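Local coordinates for 43.8 kDa insecticidal crystal protein (Bacillus thuringiensis, PDB 4JP0) that acts as one component of a binary insecticidal toxin against western corn rootworm larvae, whose midgut epithelium is probably the primary target, at residues A[110-115]-A[130-135]; A[30-35]-A[119-124]; A[165-170]-A[310-315]; A[153-158]-A[209-214]. All blocks are in the same frame, centred on the assembly; numbering follows the deposited sequence.

Overall arrangement
The four contacts form two pairs on opposite sides of the centre of an elongated chain. Contacts 1 and 2 belong to the ricin-type beta-trefoil; their centres are about 9 Å apart, and the paired strands 109-112 and 121-124 link them directly. Contacts 3 and 4, whose centres are also about 9 Å apart, share the neighbouring strands 202-221 and 307-323 of a four-stranded antiparallel sheet in the toxin region. Centres of one pair lie about 56 to 65 Å from those of the other. Along the chain both trefoil contacts close before contacts 3 and 4 open, and segments alternate within each pair. The protein therefore separates a lectin-like module from an extended sheet module.

Contact 1. Residues A[110-115]-A[130-135]; sequences LTAGTG and NPNQQW
Leu110 meets Trp135 in two ways. Its CG lies anti to the backbone N (chi1 -151°), and CD2 sits over the indole face, 3.7 Å from the centroid of the six-membered ring, a CH-pi contact. Its carbonyl serves the ring's edge: Trp135 NE1 donates to Leu110 O at 3.0 Å, with O close to the indole plane, although the donor stands well above the plane of the carbonyl. Face and edge contacts together restrict how the indole can turn; Ile102 and Ile121 pack on it as well. At Thr111 the side chain lies alongside that of Gln133, both pointing the same way, and Gln133 NE2 donates to Thr111 OG1 over 3.1 Å in a rather bent bond (141°). That amide is gripped further by Asp125 O at NE2 and by Ser127 N at OE1, while Thr111 OG1 also bonds to Val109 O. Ala112 N gives a nearly straight bond (171°) to Asn132 O, 3.0 Å away. Beyond it, a water donates to both Gly113 O and Asn132 OD1, and Thr114 CG2 touches Asn132 ND2 at 3.8 Å, the two side chains crossing at about a right angle. Gln133, Gln134 and Trp135 spell the QxW motif of ricin-type beta-trefoils, its glutamine and tryptophan both bound to strand 109-112.

Contact 2. Residues A[30-35]-A[119-124]; sequences VSLMNK and GLIRLT
Leu32 N points at the flat peptide carbonyl of Gly119, tilted 31° from its plane, in a 2.9 Å hydrogen bond to Gly119 O; the other flat group, the Arg122 guanidinium, lies at the margin. Leu120 CD1 covers one face of that guanidinium toward its rim, and Ile121 O lies near the guanidinium plane and accepts from Arg122 NH1 at 3.0 Å, the donor standing above the plane of that carbonyl. The setting is the ricin-type beta-trefoil: strand 31-33 pairs with 18-22, strand 121-124 pairs with 109-112, and this contact bridges the two hairpin-like pairings. The direct bridge is a single backbone bond. Gly119 takes a positive phi of 108°, a backbone shape that suits glycine, and it turns its carbonyl toward Leu32 just before the chain enters strand 121-124. The apolar part lies beside that bond. Leu32 and Ile121 cross at about a right angle, with Leu32 CG 4.1 Å from Ile121 CB, and Val30 CG1 lies 4.2 Å from Ile121 CG2. Ala112 and Leu17 flank Leu32, while Leu110 backs Ile121. Water supplies a second link: one molecule donates to Val30 O and accepts from Ile121 N, bridging the two backbones where no direct bond joins Val30 O and Ile121 N. Next to it the packing is closest. Ile121 CG2 lies between the backbone N and the carbonyl carbon, its CG1 being anti to N (chi1 -179°), and this methyl abuts Val30 O at 3.2 Å.

Contact 3. Residues A[165-170]-A[310-315]; sequences GNIDNG and IGFLTI
Phe312, on strand 307-323 of the four-stranded antiparallel sheet in the Toxin_10 region, presents its ring edge to the irregular segment 165-170. The chain directions of the touching parts differ by only 23°, yet the backbones stand well apart: the nearest CA atoms, those of Gly170 and Phe312, are 7.6 Å from each other. The join is made by the Phe312 ring against the Ile167 side chain and the backbone oxygens of Asp168 and Asn169, without strand pairing between the two segments. Ile167 and Phe312 reach toward each other tip to tip, and Ile167 CD1 lies in the ring plane, 3.6 Å from Phe312 CE1 and equally close to Phe312 CZ. The CB of Ile167 is directed toward the strand, and CG1 stands anti to the backbone N (chi1 -172°); CD1 at the end of the side chain also meets Ile310 CG2 at 4.0 Å. Farther round the same edge, backbone oxygens replace carbon. Asp168 O approaches Phe312 CZ to 3.5 Å in the ring plane, and Asn169 O comes within 3.8 Å of Phe312 CE2. Such an approach would be weakly favourable, because ring hydrogens carry a small positive charge. The Asp168 carboxylate, by contrast, leads away from the strand. Around the contact, Pro159 touches Phe312, and Tyr161 flanks both isoleucines. Strand 202-221 binds segment 165-170 through backbone bonding of Arg213 with Asn169, while strand 327-346 pairs with Phe312 through Asn342 and packs Thr344 against Ile167.

Contact 4. Residues A[153-158]-A[209-214]; sequences TKLKDY and QYWQRA
Trp211 and Tyr158 form the tight heart of this contact, in which an irregular segment runs alongside strand 202-221 of the antiparallel sheet of the Toxin_10 region, the touching parts nearly aligned in direction. Tyr158 CB stands over the face of the indole, 3.7 Å from the centroid of the five-membered ring, a CH-pi contact. The Tyr158 CG sits between the backbone N and the carbonyl carbon (chi1 56°), and the phenol ring then turns its edge to the indole face: the planes meet at 70°, and the centroids of the phenol and the indole six-membered ring are 5.4 Å apart, a T-shaped pair. Leu155 completes the apolar part. Its CD2 approaches the indole obliquely, 3.8 Å from Trp211 CE2, while CD1 rests 3.9 Å from Gln209 CB, so its two methyls engage two residues of strand 202-221. The Gln209 amide is held elsewhere, by Thr316.

The other side of the segment is loose. Lys156 and Asp157 are exposed and bury little against the strand; the Lys156 side chain leads away, and the Asp157 CB is directed off the strand. The backbone there is nonetheless anchored, since Gln174 bonds to Lys156 N and Lys154 O. Tyr158 also has a cation-pi partner in Lys160. Trp211 NE1 has Tyr158 N 3.4 Å away, a pairing of two donors and no bond; its acceptor is Lys156 O, in the indole plane at 2.8 Å, with an N-H...O angle of 137°.

Contact 1. Residues A[110-115]-A[130-135]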
loop_
_atom_site.group_PDB
_atom_site.type_symbol
_atom_site.label_atom_id
_atom_site.label_comp_id
_atom_site.label_asym_id
_atom_site.label_seq_id
_atom_site.Cartn_x
_atom_site.Cartn_y
_atom_site.Cartn_z
ATOM N N LEU A 110 -25.235 10.056 14.651
ATOM C CA LEU A 110 -25.645 9.042 15.622
ATOM C C LEU A 110 -26.501 9.700 16.704
ATOM O O LEU A 110 -26.081 10.687 17.336
ATOM C CB LEU A 110 -24.390 8.486 16.285
ATOM C CG LEU A 110 -24.421 7.070 16.794
ATOM C CD1 LEU A 110 -24.608 6.163 15.552
ATOM C CD2 LEU A 110 -23.120 6.724 17.596
ATOM N N THR A 111 -27.683 9.136 16.935
ATOM C CA THR A 111 -28.653 9.688 17.874
ATOM C C THR A 111 -29.294 8.609 18.774
ATOM O O THR A 111 -29.834 7.607 18.278
ATOM C CB THR A 111 -29.736 10.338 17.041
ATOM O OG1 THR A 111 -29.125 11.313 16.167
ATOM C CG2 THR A 111 -30.675 11.140 17.890
ATOM N N ALA A 112 -29.255 8.796 20.090
ATOM C CA ALA A 112 -29.920 7.869 20.992
ATOM C C ALA A 112 -31.403 8.157 21.048
ATOM O O ALA A 112 -31.817 9.316 21.189
ATOM C CB ALA A 112 -29.325 7.962 22.413
ATOM N N GLY A 113 -32.202 7.098 20.934
ATOM C CA GLY A 113 -33.667 7.195 21.100
ATOM C C GLY A 113 -33.985 7.502 22.546
ATOM O O GLY A 113 -33.168 7.243 23.430
ATOM N N THR A 114 -35.175 8.052 22.778
ATOM C CA THR A 114 -35.663 8.367 24.109
ATOM C C THR A 114 -37.027 7.723 24.374
ATOM O O THR A 114 -37.740 7.301 23.449
ATOM C CB THR A 114 -35.820 9.893 24.253
ATOM O OG1 THR A 114 -36.827 10.389 23.341
ATOM C CG2 THR A 114 -34.553 10.590 23.828
ATOM N N GLY A 115 -37.404 7.665 25.642
ATOM C CA GLY A 115 -38.719 7.144 26.002
ATOM C C GLY A 115 -38.874 5.690 25.632
ATOM O O GLY A 115 -38.096 4.819 26.090
ATOM N N ASN A 130 -28.552 18.807 20.946
ATOM C CA ASN A 130 -29.276 17.660 21.317
ATOM C C ASN A 130 -28.257 16.825 22.026
ATOM O O ASN A 130 -27.359 16.377 21.432
ATOM C CB ASN A 130 -29.805 16.980 20.083
ATOM C CG ASN A 130 -30.630 15.805 20.387
ATOM O OD1 ASN A 130 -30.619 15.296 21.463
ATOM N ND2 ASN A 130 -31.356 15.360 19.415
ATOM N N PRO A 131 -28.398 16.742 23.340
ATOM C CA PRO A 131 -27.467 15.947 24.147
ATOM C C PRO A 131 -27.507 14.482 23.717
ATOM O O PRO A 131 -26.526 13.770 23.969
ATOM C CB PRO A 131 -28.001 16.141 25.576
ATOM C CG PRO A 131 -29.433 16.495 25.367
ATOM C CD PRO A 131 -29.428 17.411 24.158
ATOM N N ASN A 132 -28.614 14.037 23.099
ATOM C CA ASN A 132 -28.721 12.666 22.604
ATOM C C ASN A 132 -27.883 12.386 21.336
ATOM O O ASN A 132 -27.731 11.235 20.914
ATOM C CB ASN A 132 -30.186 12.293 22.389
ATOM C CG ASN A 132 -30.914 12.052 23.733
ATOM O OD1 ASN A 132 -30.722 11.011 24.367
ATOM N ND2 ASN A 132 -31.693 13.027 24.180
ATOM N N GLN A 133 -27.288 13.427 20.790
ATOM C CA GLN A 133 -26.416 13.303 19.642
ATOM C C GLN A 133 -24.951 13.518 20.060
ATOM O O GLN A 133 -24.073 13.648 19.221
ATOM C CB GLN A 133 -26.856 14.325 18.574
ATOM C CG GLN A 133 -28.232 13.925 17.972
ATOM C CD GLN A 133 -28.683 14.863 16.876
ATOM O OE1 GLN A 133 -28.238 15.998 16.827
ATOM N NE2 GLN A 133 -29.520 14.370 15.958
ATOM N N GLN A 134 -24.679 13.493 21.368
ATOM C CA GLN A 134 -23.305 13.664 21.828
ATOM C C GLN A 134 -22.794 12.337 22.440
ATOM O O GLN A 134 -23.518 11.668 23.176
ATOM C CB GLN A 134 -23.176 14.776 22.866
ATOM C CG GLN A 134 -23.954 16.078 22.577
ATOM C CD GLN A 134 -23.571 16.685 21.258
ATOM O OE1 GLN A 134 -22.385 16.866 20.991
ATOM N NE2 GLN A 134 -24.573 17.029 20.429
ATOM N N TRP A 135 -21.528 12.021 22.185
ATOM C CA TRP A 135 -20.951 10.721 22.516
ATOM C C TRP A 135 -19.565 10.866 23.118
ATOM O O TRP A 135 -18.797 11.753 22.739
ATOM C CB TRP A 135 -20.845 9.866 21.228
ATOM C CG TRP A 135 -22.186 9.683 20.573
ATOM C CD1 TRP A 135 -22.787 10.518 19.710
ATOM C CD2 TRP A 135 -23.146 8.671 20.887
ATOM N NE1 TRP A 135 -24.055 10.080 19.405
ATOM C CE2 TRP A 135 -24.306 8.938 20.117
ATOM C CE3 TRP A 135 -23.114 7.519 21.680
ATOM C CZ2 TRP A 135 -25.436 8.117 20.140
ATOM C CZ3 TRP A 135 -24.235 6.681 21.700
ATOM C CH2 TRP A 135 -25.392 6.990 20.930
HETATM O O HOH W 1 -23.650 12.211 16.889
HETATM O O HOH W 2 -31.781 8.738 25.361
#

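Contact 2. Residues A[30-35]-A[119-124]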
loop_
_atom_site.group_PDB
_atom_site.type_symbol
_atom_site.label_atom_id
_atom_site.label_comp_id
_atom_site.label_asym_id
_atom_site.label_seq_id
_atom_site.Cartn_x
_atom_site.Cartn_y
_atom_site.Cartn_z
ATOM N N VAL A 30 -26.464 -2.705 16.186
ATOM C CA VAL A 30 -25.843 -1.989 17.286
ATOM C C VAL A 30 -26.954 -1.355 18.128
ATOM O O VAL A 30 -27.845 -0.702 17.593
ATOM C CB VAL A 30 -24.919 -0.878 16.775
ATOM C CG1 VAL A 30 -24.294 -0.115 17.967
ATOM C CG2 VAL A 30 -23.834 -1.473 15.905
ATOM N N SER A 31 -26.909 -1.570 19.435
ATOM C CA SER A 31 -27.892 -0.995 20.363
ATOM C C SER A 31 -27.174 -0.260 21.483
ATOM O O SER A 31 -25.965 -0.152 21.476
ATOM C CB SER A 31 -28.739 -2.101 21.003
ATOM O OG SER A 31 -27.846 -3.038 21.669
ATOM N N LEU A 32 -27.927 0.219 22.458
ATOM C CA LEU A 32 -27.343 0.875 23.617
ATOM C C LEU A 32 -27.677 0.071 24.852
ATOM O O LEU A 32 -28.858 -0.160 25.147
ATOM C CB LEU A 32 -27.868 2.318 23.769
ATOM C CG LEU A 32 -27.418 3.292 22.664
ATOM C CD1 LEU A 32 -28.025 4.718 22.822
ATOM C CD2 LEU A 32 -25.876 3.351 22.636
ATOM N N MET A 33 -26.648 -0.276 25.630
ATOM C CA MET A 33 -26.835 -1.139 26.805
ATOM C C MET A 33 -26.267 -0.470 28.026
ATOM O O MET A 33 -25.281 0.275 27.917
ATOM C CB MET A 33 -26.066 -2.464 26.624
ATOM C CG MET A 33 -26.661 -3.377 25.543
ATOM S SD MET A 33 -28.299 -3.987 26.066
ATOM C CE MET A 33 -27.788 -4.906 27.515
ATOM N N ASN A 34 -26.840 -0.796 29.195
ATOM C CA ASN A 34 -26.297 -0.338 30.472
ATOM C C ASN A 34 -25.138 -1.264 30.854
ATOM O O ASN A 34 -25.271 -2.485 30.763
ATOM C CB ASN A 34 -27.360 -0.358 31.567
ATOM C CG ASN A 34 -26.868 0.273 32.850
ATOM O OD1 ASN A 34 -25.833 -0.099 33.371
ATOM N ND2 ASN A 34 -27.601 1.258 33.347
ATOM N N LYS A 35 -24.006 -0.699 31.258
ATOM C CA LYS A 35 -22.826 -1.535 31.474
ATOM C C LYS A 35 -22.997 -2.469 32.636
ATOM O O LYS A 35 -22.198 -3.395 32.794
ATOM C CB LYS A 35 -21.517 -0.730 31.572
ATOM C CG LYS A 35 -21.414 0.184 32.780
ATOM C CD LYS A 35 -20.287 1.225 32.525
ATOM C CE LYS A 35 -20.141 2.236 33.651
ATOM N NZ LYS A 35 -18.912 3.102 33.459
ATOM N N GLY A 119 -32.605 2.914 24.546
ATOM C CA GLY A 119 -31.906 1.689 24.202
ATOM C C GLY A 119 -31.638 1.613 22.707
ATOM O O GLY A 119 -30.779 0.850 22.289
ATOM N N LEU A 120 -32.383 2.368 21.901
ATOM C CA LEU A 120 -32.185 2.336 20.452
ATOM C C LEU A 120 -31.151 3.368 19.995
ATOM O O LEU A 120 -30.961 4.376 20.650
ATOM C CB LEU A 120 -33.510 2.616 19.710
ATOM C CG LEU A 120 -34.667 1.641 19.936
ATOM C CD1 LEU A 120 -35.726 1.898 18.865
ATOM C CD2 LEU A 120 -34.205 0.212 19.904
ATOM N N ILE A 121 -30.437 3.075 18.899
ATOM C CA ILE A 121 -29.537 4.086 18.326
ATOM C C ILE A 121 -29.853 4.160 16.822
ATOM O O ILE A 121 -30.074 3.152 16.173
ATOM C CB ILE A 121 -28.054 3.801 18.660
ATOM C CG1 ILE A 121 -27.100 4.879 18.090
ATOM C CG2 ILE A 121 -27.608 2.480 18.089
ATOM C CD1 ILE A 121 -25.652 4.602 18.625
ATOM N N ARG A 122 -29.965 5.376 16.311
ATOM C CA ARG A 122 -30.348 5.602 14.915
ATOM C C ARG A 122 -29.534 6.751 14.340
ATOM O O ARG A 122 -28.859 7.446 15.072
ATOM C CB ARG A 122 -31.811 6.053 14.916
ATOM C CG ARG A 122 -32.852 4.965 15.330
ATOM C CD ARG A 122 -32.895 3.788 14.330
ATOM N NE ARG A 122 -33.906 2.758 14.621
ATOM C CZ ARG A 122 -33.692 1.653 15.307
ATOM N NH1 ARG A 122 -32.492 1.413 15.822
ATOM N NH2 ARG A 122 -34.672 0.757 15.440
ATOM N N LEU A 123 -29.584 6.943 13.016
ATOM C CA LEU A 123 -28.965 8.088 12.400
ATOM C C LEU A 123 -30.114 9.034 12.143
ATOM O O LEU A 123 -31.187 8.596 11.681
ATOM C CB LEU A 123 -28.350 7.726 11.049
ATOM C CG LEU A 123 -27.045 6.919 11.173
ATOM C CD1 LEU A 123 -26.620 6.578 9.777
ATOM C CD2 LEU A 123 -25.989 7.805 11.823
ATOM N N THR A 124 -29.927 10.306 12.489
ATOM C CA THR A 124 -30.895 11.314 12.077
ATOM C C THR A 124 -30.221 12.667 11.864
ATOM O O THR A 124 -29.002 12.801 12.010
ATOM C CB THR A 124 -32.085 11.394 13.013
ATOM O OG1 THR A 124 -33.118 12.151 12.360
ATOM C CG2 THR A 124 -31.720 12.193 14.244
HETATM O O HOH W 3 -30.499 0.269 18.142
HETATM O O HOH W 4 -28.995 0.717 15.248
#

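Contact 3. Residues A[165-170]-A[310-315]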
loop_
_atom_site.group_PDB
_atom_site.type_symbol
_atom_site.label_atom_id
_atom_site.label_comp_id
_atom_site.label_asym_id
_atom_site.label_seq_id
_atom_site.Cartn_x
_atom_site.Cartn_y
_atom_site.Cartn_z
ATOM N N GLY A 165 36.499 -6.765 -17.490
ATOM C CA GLY A 165 35.125 -6.296 -17.702
ATOM C C GLY A 165 34.012 -7.097 -17.038
ATOM O O GLY A 165 33.224 -7.775 -17.695
ATOM N N ASN A 166 33.923 -7.006 -15.717
ATOM C CA ASN A 166 32.888 -7.726 -14.984
ATOM C C ASN A 166 31.877 -6.749 -14.443
ATOM O O ASN A 166 32.165 -5.568 -14.282
ATOM C CB ASN A 166 33.480 -8.517 -13.821
ATOM C CG ASN A 166 34.424 -9.612 -14.282
ATOM O OD1 ASN A 166 34.013 -10.753 -14.501
ATOM N ND2 ASN A 166 35.701 -9.272 -14.416
ATOM N N ILE A 167 30.692 -7.244 -14.132
ATOM C CA ILE A 167 29.649 -6.363 -13.618
ATOM C C ILE A 167 28.701 -7.118 -12.703
ATOM O O ILE A 167 28.467 -8.336 -12.884
ATOM C CB ILE A 167 28.885 -5.752 -14.795
ATOM C CG1 ILE A 167 27.896 -4.666 -14.344
ATOM C CG2 ILE A 167 28.164 -6.833 -15.564
ATOM C CD1 ILE A 167 27.372 -3.867 -15.533
ATOM N N ASP A 168 28.161 -6.397 -11.721
ATOM C CA ASP A 168 27.223 -6.964 -10.792
ATOM C C ASP A 168 25.888 -7.244 -11.483
ATOM O O ASP A 168 25.546 -6.606 -12.462
ATOM C CB ASP A 168 26.968 -5.987 -9.642
ATOM C CG ASP A 168 28.125 -5.890 -8.671
ATOM O OD1 ASP A 168 29.055 -6.728 -8.721
ATOM O OD2 ASP A 168 28.169 -4.995 -7.799
ATOM N N ASN A 169 25.100 -8.147 -10.912
ATOM C CA ASN A 169 23.803 -8.479 -11.482
ATOM C C ASN A 169 22.709 -7.545 -11.037
ATOM O O ASN A 169 21.597 -7.622 -11.534
ATOM C CB ASN A 169 23.404 -9.926 -11.157
ATOM C CG ASN A 169 24.335 -10.940 -11.801
ATOM O OD1 ASN A 169 25.036 -10.624 -12.782
ATOM N ND2 ASN A 169 24.372 -12.158 -11.244
ATOM N N GLY A 170 23.005 -6.712 -10.055
ATOM C CA GLY A 170 22.012 -5.779 -9.559
ATOM C C GLY A 170 22.505 -4.995 -8.378
ATOM O O GLY A 170 23.699 -5.037 -8.063
ATOM N N ILE A 310 24.902 -4.882 -21.550
ATOM C CA ILE A 310 23.926 -5.504 -20.695
ATOM C C ILE A 310 22.998 -4.395 -20.242
ATOM O O ILE A 310 23.389 -3.233 -20.173
ATOM C CB ILE A 310 24.593 -6.202 -19.492
ATOM C CG1 ILE A 310 23.566 -7.064 -18.734
ATOM C CG2 ILE A 310 25.214 -5.186 -18.582
ATOM C CD1 ILE A 310 24.156 -8.074 -17.783
ATOM N N GLY A 311 21.769 -4.754 -19.899
ATOM C CA GLY A 311 20.810 -3.772 -19.459
ATOM C C GLY A 311 20.272 -4.040 -18.068
ATOM O O GLY A 311 20.268 -5.185 -17.597
ATOM N N PHE A 312 19.855 -2.968 -17.406
ATOM C CA PHE A 312 19.230 -3.084 -16.094
ATOM C C PHE A 312 17.865 -2.432 -16.052
ATOM O O PHE A 312 17.590 -1.492 -16.799
ATOM C CB PHE A 312 20.117 -2.440 -15.044
ATOM C CG PHE A 312 21.445 -3.131 -14.878
ATOM C CD1 PHE A 312 22.561 -2.710 -15.588
ATOM C CD2 PHE A 312 21.572 -4.201 -14.016
ATOM C CE1 PHE A 312 23.769 -3.343 -15.455
ATOM C CE2 PHE A 312 22.788 -4.827 -13.858
ATOM C CZ PHE A 312 23.891 -4.393 -14.577
ATOM N N LEU A 313 17.035 -2.947 -15.155
ATOM C CA LEU A 313 15.697 -2.423 -14.869
ATOM C C LEU A 313 15.587 -2.148 -13.388
ATOM O O LEU A 313 16.201 -2.849 -12.577
ATOM C CB LEU A 313 14.653 -3.475 -15.225
ATOM C CG LEU A 313 14.521 -3.723 -16.729
ATOM C CD1 LEU A 313 13.858 -5.049 -16.994
ATOM C CD2 LEU A 313 13.698 -2.549 -17.316
ATOM N N THR A 314 14.778 -1.143 -13.038
ATOM C CA THR A 314 14.469 -0.878 -11.647
ATOM C C THR A 314 13.370 -1.836 -11.295
ATOM O O THR A 314 12.343 -1.883 -11.982
ATOM C CB THR A 314 13.972 0.557 -11.440
ATOM O OG1 THR A 314 15.071 1.450 -11.595
ATOM C CG2 THR A 314 13.535 0.773 -9.971
ATOM N N ILE A 315 13.616 -2.630 -10.261
ATOM C CA ILE A 315 12.629 -3.551 -9.742
ATOM C C ILE A 315 11.913 -2.885 -8.591
ATOM O O ILE A 315 12.539 -2.186 -7.805
ATOM C CB ILE A 315 13.287 -4.826 -9.211
ATOM C CG1 ILE A 315 14.181 -5.486 -10.268
ATOM C CG2 ILE A 315 12.176 -5.824 -8.780
ATOM C CD1 ILE A 315 13.396 -5.998 -11.503
#

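Contact 4. Residues A[153-158]-A[209-214]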
loop_
_atom_site.group_PDB
_atom_site.type_symbol
_atom_site.label_atom_id
_atom_site.label_comp_id
_atom_site.label_asym_id
_atom_site.label_seq_id
_atom_site.Cartn_x
_atom_site.Cartn_y
_atom_site.Cartn_z
ATOM N N THR A 153 15.603 7.900 -0.025
ATOM C CA THR A 153 14.937 8.791 -0.985
ATOM C C THR A 153 15.601 8.792 -2.350
ATOM O O THR A 153 15.027 9.309 -3.311
ATOM C CB THR A 153 14.916 10.236 -0.493
ATOM O OG1 THR A 153 16.269 10.692 -0.342
ATOM C CG2 THR A 153 14.342 10.319 0.911
ATOM N N LYS A 154 16.811 8.249 -2.429
ATOM C CA LYS A 154 17.548 8.206 -3.698
ATOM C C LYS A 154 18.018 6.805 -4.076
ATOM O O LYS A 154 18.793 6.191 -3.373
ATOM C CB LYS A 154 18.743 9.137 -3.631
ATOM C CG LYS A 154 19.463 9.312 -4.947
ATOM C CD LYS A 154 20.685 10.223 -4.807
ATOM C CE LYS A 154 21.963 9.407 -4.546
ATOM N NZ LYS A 154 23.263 10.142 -4.738
ATOM N N LEU A 155 17.566 6.320 -5.219
ATOM C CA LEU A 155 17.943 4.992 -5.658
ATOM C C LEU A 155 19.395 5.008 -6.120
ATOM O O LEU A 155 19.799 5.880 -6.881
ATOM C CB LEU A 155 17.022 4.568 -6.807
ATOM C CG LEU A 155 17.183 3.172 -7.360
ATOM C CD1 LEU A 155 16.577 2.183 -6.354
ATOM C CD2 LEU A 155 16.433 3.096 -8.683
ATOM N N LYS A 156 20.184 4.062 -5.667
ATOM C CA LYS A 156 21.583 3.971 -6.119
ATOM C C LYS A 156 21.657 3.819 -7.626
ATOM O O LYS A 156 20.686 3.422 -8.248
ATOM C CB LYS A 156 22.274 2.794 -5.456
ATOM C CG LYS A 156 22.502 2.984 -3.932
ATOM C CD LYS A 156 22.466 1.597 -3.259
ATOM C CE LYS A 156 23.260 1.533 -1.947
ATOM N NZ LYS A 156 22.970 2.681 -1.049
ATOM N N ASP A 157 22.801 4.175 -8.208
ATOM C CA ASP A 157 23.001 4.030 -9.655
ATOM C C ASP A 157 22.998 2.559 -10.088
ATOM O O ASP A 157 23.346 1.692 -9.298
ATOM C CB ASP A 157 24.350 4.601 -10.030
ATOM C CG ASP A 157 24.414 6.114 -9.936
ATOM O OD1 ASP A 157 23.388 6.801 -9.675
ATOM O OD2 ASP A 157 25.499 6.693 -10.161
ATOM N N TYR A 158 22.629 2.273 -11.336
ATOM C CA TYR A 158 22.721 0.895 -11.834
ATOM C C TYR A 158 24.198 0.552 -11.979
ATOM O O TYR A 158 25.023 1.455 -12.119
ATOM C CB TYR A 158 21.951 0.686 -13.136
ATOM C CG TYR A 158 22.335 1.610 -14.261
ATOM C CD1 TYR A 158 23.378 1.289 -15.127
ATOM C CD2 TYR A 158 21.649 2.799 -14.473
ATOM C CE1 TYR A 158 23.728 2.131 -16.157
ATOM C CE2 TYR A 158 21.994 3.645 -15.512
ATOM C CZ TYR A 158 23.028 3.307 -16.348
ATOM O OH TYR A 158 23.363 4.154 -17.368
ATOM N N GLN A 209 12.999 -0.834 -3.760
ATOM C CA GLN A 209 13.425 -0.735 -5.155
ATOM C C GLN A 209 14.918 -1.040 -5.221
ATOM O O GLN A 209 15.626 -0.919 -4.215
ATOM C CB GLN A 209 13.095 0.619 -5.770
ATOM C CG GLN A 209 11.602 0.835 -5.975
ATOM C CD GLN A 209 11.295 2.210 -6.536
ATOM O OE1 GLN A 209 11.893 3.200 -6.120
ATOM N NE2 GLN A 209 10.345 2.277 -7.476
ATOM N N TYR A 210 15.358 -1.488 -6.388
ATOM C CA TYR A 210 16.739 -1.838 -6.651
ATOM C C TYR A 210 16.865 -2.121 -8.147
ATOM O O TYR A 210 15.856 -2.255 -8.842
ATOM C CB TYR A 210 17.159 -3.078 -5.854
ATOM C CG TYR A 210 16.227 -4.269 -5.957
ATOM C CD1 TYR A 210 16.487 -5.319 -6.833
ATOM C CD2 TYR A 210 15.105 -4.368 -5.137
ATOM C CE1 TYR A 210 15.618 -6.443 -6.894
ATOM C CE2 TYR A 210 14.271 -5.468 -5.188
ATOM C CZ TYR A 210 14.521 -6.489 -6.048
ATOM O OH TYR A 210 13.635 -7.549 -6.059
ATOM N N TRP A 211 18.091 -2.200 -8.636
ATOM C CA TRP A 211 18.336 -2.541 -10.024
ATOM C C TRP A 211 18.621 -4.048 -10.135
ATOM O O TRP A 211 19.164 -4.636 -9.205
ATOM C CB TRP A 211 19.561 -1.764 -10.520
ATOM C CG TRP A 211 19.348 -0.277 -10.630
ATOM C CD1 TRP A 211 19.740 0.690 -9.737
ATOM C CD2 TRP A 211 18.695 0.414 -11.706
ATOM N NE1 TRP A 211 19.389 1.937 -10.205
ATOM C CE2 TRP A 211 18.734 1.797 -11.404
ATOM C CE3 TRP A 211 18.129 0.007 -12.928
ATOM C CZ2 TRP A 211 18.198 2.771 -12.256
ATOM C CZ3 TRP A 211 17.572 1.003 -13.790
ATOM C CH2 TRP A 211 17.621 2.348 -13.444
ATOM N N GLN A 212 18.263 -4.638 -11.287
ATOM C CA GLN A 212 18.495 -6.032 -11.623
ATOM C C GLN A 212 18.697 -6.192 -13.143
ATOM O O GLN A 212 18.009 -5.559 -13.925
ATOM C CB GLN A 212 17.279 -6.878 -11.202
ATOM C CG GLN A 212 17.459 -8.378 -11.369
ATOM C CD GLN A 212 16.254 -9.163 -10.821
ATOM O OE1 GLN A 212 15.547 -9.850 -11.578
ATOM N NE2 GLN A 212 16.010 -9.047 -9.520
ATOM N N ARG A 213 19.637 -7.047 -13.534
ATOM C CA ARG A 213 19.916 -7.354 -14.929
ATOM C C ARG A 213 18.635 -7.738 -15.654
ATOM O O ARG A 213 17.823 -8.466 -15.120
ATOM C CB ARG A 213 20.918 -8.524 -14.967
ATOM C CG ARG A 213 20.994 -9.307 -16.268
ATOM C CD ARG A 213 21.918 -10.538 -16.190
ATOM N NE ARG A 213 21.502 -11.588 -17.120
ATOM C CZ ARG A 213 22.295 -12.564 -17.558
ATOM N NH1 ARG A 213 23.565 -12.622 -17.158
ATOM N NH2 ARG A 213 21.824 -13.482 -18.400
ATOM N N ALA A 214 18.434 -7.221 -16.860
ATOM C CA ALA A 214 17.265 -7.596 -17.644
ATOM C C ALA A 214 17.561 -8.894 -18.381
ATOM O O ALA A 214 18.552 -8.992 -19.112
ATOM C CB ALA A 214 16.943 -6.529 -18.624
#